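B-cell CLL/lymphoma 9 protein (Homo sapiens, PDB 2VPB) takes part in Wnt signalling as a transcription coactivator that promotes the activity of beta-catenin, and through this HD1 domain interacts with PYGO1. Local coordinates at residues B[9-12]-B[13-16]. Sequence-based numbering, arbitrary orientation. Where two conformers were deposited one is given.
Sequences VFST and EMAN
With chi1 at 63°, Ser11 holds its hydroxyl between its own backbone N and carbonyl carbon, and from there OG accepts a hydrogen bond from Met14 N at 3.2 Å. This is an N-cap: serine suits the place because its short side chain can reach back to an amide in the first turn, which has no earlier carbonyl to serve it. The Ser11 carbonyl starts the helical ladder, its O receiving Ala15 N at 2.8 Å, and Thr12 O takes Asn16 N at 2.9 Å. Replacing Ser11 by an alanine removes OG, and the Met14 amide would probably lose its side-chain acceptor. Phe10, CG anti to its carbonyl carbon (chi1 -73°), sets its CD1 edge in van der Waals contact 3.7 Å from Met14 O, while its CB packs on the small Ala15 CB. Val31 and Phe33 also touch this phenylalanine. Thr12 and Asn16 lie side by side, Thr12 CG2 3.9 Å from Asn16 ND2; on another protein's chain, Thr12 OG1 bonds to an aromatic side chain, Asn16 OD1 and ND2 to backbone. Extended Glu13 carries OE2 to a salt bridge with Lys17 NZ. The capped turn thus joins a strand extending the partner's sheet to a helix bonding that partner, mixing polar and apolar contacts.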
loop_
_atom_site.group_PDB
_atom_site.type_symbol
_atom_site.label_atom_id
_atom_site.label_comp_id
_atom_site.label_asym_id
_atom_site.label_seq_id
_atom_site.Cartn_x
_atom_site.Cartn_y
_atom_site.Cartn_z
ATOM N N VAL B 9 7.290 1.705 -3.678
ATOM C CA VAL B 9 6.247 0.710 -3.915
ATOM C C VAL B 9 6.356 -0.362 -2.833
ATOM O O VAL B 9 7.340 -1.102 -2.778
ATOM C CB VAL B 9 6.358 0.097 -5.335
ATOM C CG1 VAL B 9 5.171 -0.813 -5.626
ATOM C CG2 VAL B 9 6.438 1.212 -6.398
ATOM N N PHE B 10 5.358 -0.398 -1.946
ATOM C CA PHE B 10 5.347 -1.338 -0.821
ATOM C C PHE B 10 4.488 -2.572 -1.128
ATOM O O PHE B 10 3.321 -2.444 -1.523
ATOM C CB PHE B 10 4.698 -0.667 0.403
ATOM C CG PHE B 10 5.536 0.392 1.072
ATOM C CD1 PHE B 10 6.133 0.147 2.302
ATOM C CD2 PHE B 10 5.682 1.650 0.504
ATOM C CE1 PHE B 10 6.910 1.118 2.945
ATOM C CE2 PHE B 10 6.441 2.636 1.137
ATOM C CZ PHE B 10 7.063 2.365 2.365
ATOM N N SER B 11 5.040 -3.771 -0.910
ATOM C CA SER B 11 4.201 -4.952 -0.785
ATOM C C SER B 11 3.358 -4.854 0.484
ATOM O O SER B 11 3.616 -4.019 1.363
ATOM C CB SER B 11 5.051 -6.229 -0.710
ATOM O OG SER B 11 5.863 -6.215 0.452
ATOM N N THR B 12 2.361 -5.724 0.589
ATOM C CA THR B 12 1.570 -5.792 1.824
ATOM C C THR B 12 2.467 -6.066 3.032
ATOM O O THR B 12 2.328 -5.419 4.069
ATOM C CB THR B 12 0.499 -6.850 1.711
ATOM O OG1 THR B 12 -0.426 -6.459 0.692
ATOM C CG2 THR B 12 -0.241 -6.991 3.015
ATOM N N GLU B 13 3.409 -7.002 2.879
ATOM C CA GLU B 13 4.341 -7.325 3.953
ATOM C C GLU B 13 5.109 -6.092 4.421
ATOM O O GLU B 13 5.206 -5.840 5.623
ATOM C CB GLU B 13 5.323 -8.418 3.523
ATOM C CG GLU B 13 6.280 -8.794 4.639
ATOM C CD GLU B 13 7.196 -9.954 4.296
ATOM O OE1 GLU B 13 7.130 -10.480 3.160
ATOM O OE2 GLU B 13 7.989 -10.337 5.180
ATOM N N MET B 14 5.632 -5.310 3.485
ATOM C CA MET B 14 6.444 -4.168 3.858
ATOM C C MET B 14 5.610 -2.963 4.318
ATOM O O MET B 14 6.082 -2.163 5.129
ATOM C CB MET B 14 7.452 -3.830 2.748
ATOM C CG MET B 14 8.391 -5.010 2.430
ATOM S SD MET B 14 9.373 -5.579 3.839
ATOM C CE MET B 14 10.381 -4.132 4.111
ATOM N N ALA B 15 4.369 -2.851 3.844
ATOM C CA ALA B 15 3.450 -1.852 4.396
ATOM C C ALA B 15 3.138 -2.154 5.854
ATOM O O ALA B 15 3.172 -1.257 6.698
ATOM C CB ALA B 15 2.161 -1.751 3.563
ATOM N N ASN B 16 2.853 -3.423 6.149
ATOM C CA ASN B 16 2.542 -3.812 7.522
ATOM C C ASN B 16 3.768 -3.630 8.415
ATOM O O ASN B 16 3.668 -3.140 9.543
ATOM C CB ASN B 16 2.062 -5.265 7.563
ATOM C CG ASN B 16 0.626 -5.433 7.096
ATOM O OD1 ASN B 16 -0.136 -4.457 6.968
ATOM N ND2 ASN B 16 0.233 -6.688 6.860
#